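Local coordinates for protein phiAB6 tailspike (Unidentified phage, PDB 5JS4) that probably binds and fragments the exopolysaccharide of Acinetobacter baumannii as the trimeric, beta-helical tailspike of a bacteriophage, at residues Ile357-Ile367 with Val383-Trp391. Numbering follows the deposited sequence.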
loop_
_atom_site.group_PDB
_atom_site.type_symbol
_atom_site.label_atom_id
_atom_site.label_comp_id
_atom_site.label_asym_id
_atom_site.label_seq_id
_atom_site.Cartn_x
_atom_site.Cartn_y
_atom_site.Cartn_z
ATOM N N ILE A 357 26.232 -10.123 7.097
ATOM C CA ILE A 357 25.976 -8.731 7.458
ATOM C C ILE A 357 25.067 -8.702 8.687
ATOM O O ILE A 357 24.141 -9.502 8.796
ATOM C CB ILE A 357 25.356 -7.952 6.271
ATOM C CG1 ILE A 357 25.189 -6.474 6.631
ATOM C CG2 ILE A 357 24.031 -8.572 5.831
ATOM C CD1 ILE A 357 24.808 -5.588 5.462
ATOM N N ASP A 358 25.339 -7.799 9.625
ATOM C CA ASP A 358 24.534 -7.732 10.840
ATOM C C ASP A 358 23.136 -7.190 10.543
ATOM O O ASP A 358 22.952 -6.338 9.667
ATOM C CB ASP A 358 25.212 -6.880 11.909
ATOM C CG ASP A 358 24.582 -7.067 13.275
ATOM O OD1 ASP A 358 24.796 -8.132 13.895
ATOM O OD2 ASP A 358 23.863 -6.158 13.723
ATOM N N GLY A 359 22.150 -7.685 11.282
ATOM C CA GLY A 359 20.763 -7.292 11.067
ATOM C C GLY A 359 20.394 -5.881 11.500
ATOM O O GLY A 359 19.385 -5.348 11.040
ATOM N N TYR A 360 21.192 -5.278 12.385
ATOM C CA TYR A 360 20.909 -3.929 12.890
ATOM C C TYR A 360 21.584 -2.859 12.035
ATOM O O TYR A 360 22.810 -2.749 12.020
ATOM C CB TYR A 360 21.342 -3.795 14.356
ATOM C CG TYR A 360 21.155 -2.408 14.960
ATOM C CD1 TYR A 360 19.940 -1.731 14.860
ATOM C CD2 TYR A 360 22.192 -1.786 15.647
ATOM C CE1 TYR A 360 19.769 -0.471 15.419
ATOM C CE2 TYR A 360 22.031 -0.529 16.209
ATOM C CZ TYR A 360 20.820 0.126 16.097
ATOM O OH TYR A 360 20.665 1.377 16.661
ATOM N N LEU A 361 20.760 -2.082 11.329
ATOM C CA LEU A 361 21.201 -0.987 10.453
ATOM C C LEU A 361 21.939 -1.477 9.212
ATOM O O LEU A 361 23.161 -1.632 9.216
ATOM C CB LEU A 361 22.050 0.047 11.204
ATOM C CG LEU A 361 21.428 0.692 12.445
ATOM C CD1 LEU A 361 22.320 1.826 12.925
ATOM C CD2 LEU A 361 20.014 1.193 12.188
ATOM N N ALA A 362 21.178 -1.711 8.145
ATOM C CA ALA A 362 21.754 -2.066 6.854
ATOM C C ALA A 362 21.018 -1.368 5.722
ATOM O O ALA A 362 19.800 -1.181 5.781
ATOM C CB ALA A 362 21.709 -3.570 6.644
ATOM N N ASN A 363 21.784 -0.980 4.707
ATOM C CA ASN A 363 21.257 -0.552 3.418
ATOM C C ASN A 363 21.874 -1.425 2.341
ATOM O O ASN A 363 23.065 -1.306 2.048
ATOM C CB ASN A 363 21.610 0.905 3.140
ATOM C CG ASN A 363 20.840 1.874 4.012
ATOM O OD1 ASN A 363 19.606 1.875 4.017
ATOM N ND2 ASN A 363 21.561 2.715 4.744
ATOM N N ILE A 364 21.067 -2.314 1.770
ATOM C CA ILE A 364 21.502 -3.170 0.678
ATOM C C ILE A 364 20.677 -2.787 -0.536
ATOM O O ILE A 364 19.452 -2.830 -0.485
ATOM C CB ILE A 364 21.303 -4.660 1.011
ATOM C CG1 ILE A 364 22.171 -5.047 2.215
ATOM C CG2 ILE A 364 21.640 -5.521 -0.201
ATOM C CD1 ILE A 364 21.838 -6.396 2.819
ATOM N N ASP A 365 21.340 -2.397 -1.622
ATOM C CA ASP A 365 20.612 -2.016 -2.828
ATOM C C ASP A 365 21.429 -2.129 -4.101
ATOM O O ASP A 365 22.647 -1.946 -4.099
ATOM C CB ASP A 365 20.059 -0.599 -2.702
ATOM C CG ASP A 365 21.141 0.431 -2.521
ATOM O OD1 ASP A 365 21.570 0.624 -1.376
ATOM O OD2 ASP A 365 21.551 1.060 -3.519
ATOM N N HIS A 366 20.724 -2.418 -5.190
ATOM C CA HIS A 366 21.317 -2.516 -6.519
ATOM C C HIS A 366 22.424 -3.555 -6.530
ATOM O O HIS A 366 23.597 -3.243 -6.751
ATOM C CB HIS A 366 21.807 -1.146 -6.994
ATOM C CG HIS A 366 20.711 -0.135 -7.118
ATOM N ND1 HIS A 366 20.090 0.145 -8.315
ATOM C CD2 HIS A 366 20.103 0.639 -6.189
ATOM C CE1 HIS A 366 19.159 1.062 -8.121
ATOM N NE2 HIS A 366 19.146 1.377 -6.840
ATOM N N ILE A 367 22.027 -4.799 -6.272
ATOM C CA ILE A 367 22.952 -5.922 -6.311
ATOM C C ILE A 367 22.433 -7.039 -7.208
ATOM O O ILE A 367 21.225 -7.195 -7.411
ATOM C CB ILE A 367 23.268 -6.477 -4.900
ATOM C CG1 ILE A 367 22.028 -7.103 -4.240
ATOM C CG2 ILE A 367 23.856 -5.374 -4.028
ATOM C CD1 ILE A 367 22.330 -7.851 -2.956
ATOM N N VAL A 383 16.741 -5.277 12.327
ATOM C CA VAL A 383 16.127 -4.071 12.877
ATOM C C VAL A 383 16.718 -2.881 12.119
ATOM O O VAL A 383 17.935 -2.703 12.081
ATOM C CB VAL A 383 16.279 -3.957 14.420
ATOM C CG1 VAL A 383 17.636 -4.465 14.890
ATOM C CG2 VAL A 383 16.014 -2.533 14.899
ATOM N N GLY A 384 15.856 -2.092 11.483
ATOM C CA GLY A 384 16.316 -1.010 10.613
ATOM C C GLY A 384 17.148 -1.543 9.457
ATOM O O GLY A 384 18.213 -1.007 9.147
ATOM N N PHE A 385 16.643 -2.603 8.827
ATOM C CA PHE A 385 17.351 -3.350 7.790
ATOM C C PHE A 385 16.623 -3.150 6.465
ATOM O O PHE A 385 15.499 -3.618 6.298
ATOM C CB PHE A 385 17.374 -4.832 8.174
ATOM C CG PHE A 385 18.226 -5.697 7.282
ATOM C CD1 PHE A 385 17.711 -6.232 6.106
ATOM C CD2 PHE A 385 19.532 -6.017 7.640
ATOM C CE1 PHE A 385 18.485 -7.051 5.300
ATOM C CE2 PHE A 385 20.314 -6.830 6.833
ATOM C CZ PHE A 385 19.790 -7.349 5.663
ATOM N N ASN A 386 17.262 -2.456 5.529
ATOM C CA ASN A 386 16.619 -2.085 4.275
ATOM C C ASN A 386 17.308 -2.742 3.089
ATOM O O ASN A 386 18.518 -2.609 2.911
ATOM C CB ASN A 386 16.609 -0.568 4.137
ATOM C CG ASN A 386 15.911 0.111 5.298
ATOM O OD1 ASN A 386 16.493 0.959 5.982
ATOM N ND2 ASN A 386 14.668 -0.277 5.546
ATOM N N PHE A 387 16.511 -3.444 2.289
ATOM C CA PHE A 387 16.995 -4.303 1.215
ATOM C C PHE A 387 16.145 -4.032 -0.025
ATOM O O PHE A 387 14.933 -4.217 0.012
ATOM C CB PHE A 387 16.848 -5.765 1.656
ATOM C CG PHE A 387 17.580 -6.752 0.792
ATOM C CD1 PHE A 387 17.077 -7.134 -0.442
ATOM C CD2 PHE A 387 18.759 -7.331 1.235
ATOM C CE1 PHE A 387 17.752 -8.056 -1.228
ATOM C CE2 PHE A 387 19.434 -8.253 0.456
ATOM C CZ PHE A 387 18.931 -8.616 -0.779
ATOM N N THR A 388 16.763 -3.588 -1.116
ATOM C CA THR A 388 15.998 -3.283 -2.327
ATOM C C THR A 388 16.791 -3.469 -3.617
ATOM O O THR A 388 18.013 -3.361 -3.628
ATOM C CB THR A 388 15.420 -1.844 -2.282
ATOM O OG1 THR A 388 14.415 -1.689 -3.295
ATOM C CG2 THR A 388 16.519 -0.786 -2.472
ATOM N N ASN A 389 16.066 -3.736 -4.702
ATOM C CA ASN A 389 16.620 -3.749 -6.054
ATOM C C ASN A 389 17.736 -4.776 -6.178
ATOM O O ASN A 389 18.911 -4.439 -6.325
ATOM C CB ASN A 389 17.091 -2.352 -6.486
ATOM C CG ASN A 389 15.938 -1.415 -6.806
ATOM O OD1 ASN A 389 15.812 -0.914 -7.933
ATOM N ND2 ASN A 389 15.080 -1.183 -5.830
ATOM N N ALA A 390 17.341 -6.042 -6.108
ATOM C CA ALA A 390 18.280 -7.146 -6.097
ATOM C C ALA A 390 17.820 -8.233 -7.049
ATOM O O ALA A 390 16.642 -8.593 -7.065
ATOM C CB ALA A 390 18.412 -7.705 -4.694
ATOM N N TRP A 391 18.760 -8.737 -7.843
ATOM C CA TRP A 391 18.524 -9.880 -8.714
ATOM C C TRP A 391 19.311 -11.041 -8.133
ATOM O O TRP A 391 20.540 -11.049 -8.167
ATOM C CB TRP A 391 18.914 -9.547 -10.160
ATOM C CG TRP A 391 18.151 -8.349 -10.674
ATOM C CD1 TRP A 391 16.862 -8.015 -10.367
ATOM C CD2 TRP A 391 18.624 -7.329 -11.567
ATOM N NE1 TRP A 391 16.505 -6.856 -11.004
ATOM C CE2 TRP A 391 17.565 -6.411 -11.746
ATOM C CE3 TRP A 391 19.837 -7.098 -12.226
ATOM C CZ2 TRP A 391 17.683 -5.280 -12.556
ATOM C CZ3 TRP A 391 19.953 -5.972 -13.033
ATOM C CH2 TRP A 391 18.881 -5.080 -13.191
HETATM O O HOH W 1 18.167 3.253 5.854
#
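Ile-364 wedges its CD1 between two phenylalanines of the neighbouring strand, 3.6 Å from both Phe-385 CZ and Phe-387 CD2. CG1 stands anti to the carbonyl carbon (chi1 -63°), which carries CD1 across to both rings while CG2 packs against Phe-387 CE2. Here the packing is tight: Ala-362 is small enough for its CB to come within 3.4 Å of Phe-385 CD2, and the neighbouring CE2 turns the ring edge to the backbone O of Asp-358, which lies in the ring plane. Ile-367 continues this apolar face, laying CG1 against Ala-390 CB at 3.7 Å. Branched and aromatic side chains suit this buried interior, which Ile-337, Val-378 and Ile-376 help to fill.

The strands run parallel, 2° apart, in exact register. Ile-364 N donates to Asn-386 O at 2.8 Å, and Ile-364 O accepts from Thr-388 N, while the N and O of Phe-387 point away from Ile-364, toward the side of strand 413-421.

The other face is polar and looser. Asn-363 and Asn-386 lie side by side, amide planes 21° apart, their OD1 atoms 3.8 Å from each other and bridged by a water hydrogen-bonded to both. Asn-363 OD1 also accepts from Asn-389 of the second subunit, and Asn-386 ND2 bonds Thr-414, so amides suit a face that meets another chain. At the corner the His-366 ring lies flat beneath Asn-389 CB, a CH-pi contact 4.1 Å from its centroid. Parallel rungs in one-to-one register, with an apolar face turned inward, are characteristic of the right-handed parallel beta-helix; here the polar face meets another subunit of the trimer.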